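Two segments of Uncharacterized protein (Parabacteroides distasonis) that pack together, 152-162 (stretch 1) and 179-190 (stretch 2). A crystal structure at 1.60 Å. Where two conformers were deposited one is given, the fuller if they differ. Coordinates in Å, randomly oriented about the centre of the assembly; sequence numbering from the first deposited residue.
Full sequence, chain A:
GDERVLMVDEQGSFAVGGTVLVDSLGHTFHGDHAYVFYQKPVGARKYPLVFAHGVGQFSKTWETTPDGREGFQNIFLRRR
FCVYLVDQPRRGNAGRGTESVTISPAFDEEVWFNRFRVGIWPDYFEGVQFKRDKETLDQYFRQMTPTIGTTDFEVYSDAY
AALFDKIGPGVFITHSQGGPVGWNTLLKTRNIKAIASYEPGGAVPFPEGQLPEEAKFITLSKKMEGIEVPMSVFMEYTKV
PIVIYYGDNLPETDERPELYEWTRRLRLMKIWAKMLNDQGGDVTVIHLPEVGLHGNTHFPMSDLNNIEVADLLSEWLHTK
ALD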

# COMPACT_ATOMS: atom_id res chain seq x y z
N ASP A 152 -10.47 16.01 2.07
CA ASP A 152 -9.96 17.35 2.36
C ASP A 152 -8.79 17.63 1.40
O ASP A 152 -7.72 17.11 1.62
CB ASP A 152 -9.55 17.46 3.86
CG ASP A 152 -9.16 18.85 4.25
OD1 ASP A 152 -8.68 19.60 3.37
OD2 ASP A 152 -9.38 19.26 5.42
N PHE A 153 -9.03 18.47 0.38
CA PHE A 153 -8.02 18.74 -0.67
C PHE A 153 -6.82 19.51 -0.08
O PHE A 153 -5.71 19.40 -0.60
CB PHE A 153 -8.59 19.54 -1.85
CG PHE A 153 -9.61 18.81 -2.68
CD1 PHE A 153 -9.77 17.42 -2.62
CD2 PHE A 153 -10.44 19.55 -3.56
CE1 PHE A 153 -10.72 16.76 -3.40
CE2 PHE A 153 -11.38 18.89 -4.37
CZ PHE A 153 -11.51 17.49 -4.28
N GLU A 154 -7.03 20.25 1.00
CA GLU A 154 -5.92 20.93 1.65
C GLU A 154 -4.96 19.91 2.26
O GLU A 154 -3.73 19.98 2.04
CB GLU A 154 -6.40 21.89 2.76
CG GLU A 154 -5.25 22.54 3.52
CD GLU A 154 -5.68 23.58 4.53
OE1 GLU A 154 -6.86 23.53 4.94
OE2 GLU A 154 -4.86 24.47 4.90
N VAL A 155 -5.53 18.91 2.94
CA VAL A 155 -4.74 17.85 3.60
C VAL A 155 -4.02 17.03 2.52
O VAL A 155 -2.85 16.70 2.63
CB VAL A 155 -5.64 16.96 4.47
CG1 VAL A 155 -4.88 15.74 4.98
CG2 VAL A 155 -6.21 17.74 5.66
N TYR A 156 -4.74 16.72 1.44
CA TYR A 156 -4.16 15.90 0.37
C TYR A 156 -3.05 16.63 -0.32
O TYR A 156 -1.93 16.10 -0.52
CB TYR A 156 -5.25 15.50 -0.64
CG TYR A 156 -6.43 14.66 -0.17
CD1 TYR A 156 -6.42 13.95 1.06
CD2 TYR A 156 -7.53 14.50 -1.00
CE1 TYR A 156 -7.49 13.17 1.44
CE2 TYR A 156 -8.62 13.75 -0.60
CZ TYR A 156 -8.60 13.07 0.60
OH TYR A 156 -9.63 12.25 0.97
N SER A 157 -3.32 17.86 -0.70
CA SER A 157 -2.33 18.62 -1.46
C SER A 157 -1.15 19.03 -0.56
O SER A 157 -0.02 19.16 -1.01
CB SER A 157 -2.98 19.83 -2.15
OG SER A 157 -3.53 20.74 -1.22
N ASP A 158 -1.38 19.24 0.73
CA ASP A 158 -0.24 19.48 1.59
C ASP A 158 0.80 18.35 1.55
O ASP A 158 1.99 18.59 1.62
CB ASP A 158 -0.65 19.70 3.06
CG ASP A 158 -1.17 21.11 3.35
OD1 ASP A 158 -1.05 22.02 2.54
OD2 ASP A 158 -1.72 21.27 4.46
N ALA A 159 0.34 17.12 1.53
CA ALA A 159 1.27 16.00 1.56
C ALA A 159 1.99 15.91 0.22
O ALA A 159 3.18 15.65 0.16
CB ALA A 159 0.57 14.73 1.91
N TYR A 160 1.29 16.14 -0.89
CA TYR A 160 1.98 16.11 -2.17
C TYR A 160 2.98 17.27 -2.31
O TYR A 160 4.06 17.07 -2.88
CB TYR A 160 1.02 16.10 -3.35
CG TYR A 160 0.39 14.77 -3.61
CD1 TYR A 160 1.06 13.79 -4.36
CD2 TYR A 160 -0.94 14.49 -3.20
CE1 TYR A 160 0.48 12.57 -4.65
CE2 TYR A 160 -1.54 13.25 -3.49
CZ TYR A 160 -0.83 12.31 -4.25
OH TYR A 160 -1.39 11.07 -4.55
N ALA A 161 2.66 18.44 -1.75
CA ALA A 161 3.64 19.54 -1.73
C ALA A 161 4.90 19.16 -0.95
O ALA A 161 6.02 19.47 -1.39
CB ALA A 161 3.04 20.79 -1.18
N ALA A 162 4.72 18.48 0.18
CA ALA A 162 5.84 18.02 1.02
C ALA A 162 6.69 17.02 0.22
O ALA A 162 7.92 17.06 0.28
CB ALA A 162 5.33 17.39 2.31
N GLY A 179 -7.06 15.48 -9.95
CA GLY A 179 -7.09 16.75 -10.68
C GLY A 179 -7.00 17.96 -9.75
O GLY A 179 -5.98 18.66 -9.78
N PRO A 180 -8.04 18.18 -8.93
CA PRO A 180 -8.00 19.30 -7.99
C PRO A 180 -6.94 19.15 -6.91
O PRO A 180 -6.48 20.15 -6.38
CB PRO A 180 -9.41 19.36 -7.41
CG PRO A 180 -10.04 18.07 -7.79
CD PRO A 180 -9.41 17.65 -9.06
N VAL A 181 -6.53 17.93 -6.59
CA VAL A 181 -5.37 17.79 -5.72
C VAL A 181 -4.17 18.45 -6.39
O VAL A 181 -3.47 19.22 -5.79
CB VAL A 181 -5.10 16.34 -5.29
CG1 VAL A 181 -3.80 16.22 -4.54
CG2 VAL A 181 -6.27 15.82 -4.46
N GLY A 182 -3.95 18.12 -7.67
CA GLY A 182 -2.95 18.74 -8.50
C GLY A 182 -3.06 20.26 -8.56
O GLY A 182 -2.06 20.98 -8.35
N TRP A 183 -4.27 20.77 -8.78
CA TRP A 183 -4.45 22.21 -8.93
C TRP A 183 -4.10 22.92 -7.62
O TRP A 183 -3.51 23.99 -7.65
CB TRP A 183 -5.83 22.63 -9.42
CG TRP A 183 -6.41 21.86 -10.55
CD1 TRP A 183 -7.70 21.48 -10.65
CD2 TRP A 183 -5.76 21.38 -11.74
NE1 TRP A 183 -7.91 20.77 -11.81
CE2 TRP A 183 -6.72 20.68 -12.49
CE3 TRP A 183 -4.45 21.41 -12.22
CZ2 TRP A 183 -6.43 20.05 -13.70
CZ3 TRP A 183 -4.17 20.82 -13.44
CH2 TRP A 183 -5.14 20.12 -14.15
N ASN A 184 -4.42 22.29 -6.50
CA ASN A 184 -4.09 22.82 -5.18
C ASN A 184 -2.58 22.75 -4.87
O ASN A 184 -1.99 23.69 -4.30
CB ASN A 184 -4.91 22.11 -4.09
CG ASN A 184 -6.31 22.68 -3.93
OD1 ASN A 184 -6.48 23.70 -3.32
ND2 ASN A 184 -7.30 22.05 -4.54
N THR A 185 -1.97 21.63 -5.22
CA THR A 185 -0.57 21.38 -4.90
C THR A 185 0.31 22.41 -5.64
O THR A 185 1.35 22.86 -5.09
CB THR A 185 -0.18 19.96 -5.27
OG1 THR A 185 -1.08 19.03 -4.68
CG2 THR A 185 1.24 19.64 -4.78
N LEU A 186 -0.07 22.80 -6.86
CA LEU A 186 0.69 23.76 -7.62
C LEU A 186 0.93 25.09 -6.86
O LEU A 186 1.97 25.74 -7.01
CB LEU A 186 0.01 24.01 -8.99
CG LEU A 186 0.80 24.88 -9.99
CD1 LEU A 186 2.03 24.15 -10.49
CD2 LEU A 186 -0.06 25.28 -11.19
N LEU A 187 -0.03 25.46 -6.01
CA LEU A 187 -0.01 26.71 -5.28
C LEU A 187 0.83 26.61 -4.03
O LEU A 187 0.96 27.59 -3.29
CB LEU A 187 -1.44 27.05 -4.86
CG LEU A 187 -2.45 27.11 -6.02
CD1 LEU A 187 -3.79 27.52 -5.43
CD2 LEU A 187 -2.02 28.10 -7.08
N LYS A 188 1.42 25.43 -3.78
CA LYS A 188 2.10 25.11 -2.52
C LYS A 188 3.54 24.67 -2.63
O LYS A 188 4.16 24.39 -1.62
CB LYS A 188 1.39 23.93 -1.84
CG LYS A 188 0.01 24.25 -1.45
CD LYS A 188 -0.62 23.09 -0.72
CE LYS A 188 -1.92 23.61 -0.23
NZ LYS A 188 -2.63 22.70 0.66
N THR A 189 4.05 24.57 -3.85
CA THR A 189 5.41 24.14 -4.07
C THR A 189 5.92 24.80 -5.33
O THR A 189 5.14 25.11 -6.23
CB THR A 189 5.50 22.61 -4.17
OG1 THR A 189 6.87 22.23 -4.38
CG2 THR A 189 4.72 22.06 -5.35
N ARG A 190 7.24 25.05 -5.36
CA ARG A 190 7.96 25.50 -6.55
C ARG A 190 8.36 24.36 -7.47
O ARG A 190 8.71 24.58 -8.63
CB ARG A 190 9.24 26.24 -6.12
CG ARG A 190 9.00 27.64 -5.58
CD ARG A 190 8.85 28.69 -6.68
NE ARG A 190 10.12 29.06 -7.29
CZ ARG A 190 10.24 29.89 -8.32
NH1 ARG A 190 9.15 30.44 -8.85
NH2 ARG A 190 11.43 30.18 -8.81

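Two helical segments cross at 62° with their axes 8.4 Å apart at closest approach, burying 574 Å² between them. The backbones come nearest at S157 and T185, whose CA atoms lie 4.7 Å apart; the CA atoms of A161 and T189 are 5.5 Å apart.

Stretch 1 opens with D152, which takes no part in the contact but starts the helix that does. Its OD1 accepts from V155 N at 3.3 Å, capping a backbone NH that has no preceding turn to bond with; a weak bond from E154 N to the same D152 OD1, at 3.0 Å, adds to it.

F153 then directs its CB toward stretch 2 and, with chi1 in m, brings its ring against P180 and V181. F153 CE2 meets P180 CB at 3.7 Å and F153 CD1 meets V181 CG2 at 4.3 Å, while the amide of N184 approaches the base of the side chain, with F153 CB 3.9 Å from N184 ND2. One N-H of that amide is used: N184 ND2 donates to P180 O at 2.8 Å, within its own helix, so the polar group beside the aromatic ring has at least one partner.

E154 points its CB away, and V155 makes no contact at all. Y156 turns its CB toward the partner, but the end of its side chain leads away; what it offers is a ring edge, with Y156 CD2 3.9 Å from V181 CG2.

S157 stands at the closest CA pair, where a small side chain suits the short distance, and its hydroxyl is not left unpaired in this buried place. With chi1 in p, S157 OG donates to F153 O at 2.6 Å and accepts from K188 NZ at 2.9 Å. T185 follows a similar rule across the contact, its OG1 donating to V181 O at 2.6 Å while lying 3.3 Å from S157 CB. Each hydroxyl thus bonds to the carbonyl four residues back on its own helix.

D158 points its CB away, yet its carboxylate comes back nearer to stretch 2, and D158 OD1 forms a salt bridge with K188 NZ at 2.5 Å. The lysine is suited to this reach: chi2 to chi4 are all t, so an extended chain carries the ammonium along stretch 1 to S157 and D158, and E154 O also lies 3.2 Å from K188 NZ.

A159 faces away, and Y160 returns to the contact. Y160 CD2 packs 3.6 Å from V181 CG1, completing the hole formed by F153, Y156, S157 and Y160 into which V181 fits as a knob; the branched valine places a methyl near each tyrosine. Y160 CB also lies 3.8 Å from T185 CG2.

A161 ends the contact with a single methyl. Its CB sits 3.6 Å from K188 CB, and T185 CG2 comes within 3.6 Å of A161 N, so side chain and backbone pack closely here. A162, facing away, adds nothing.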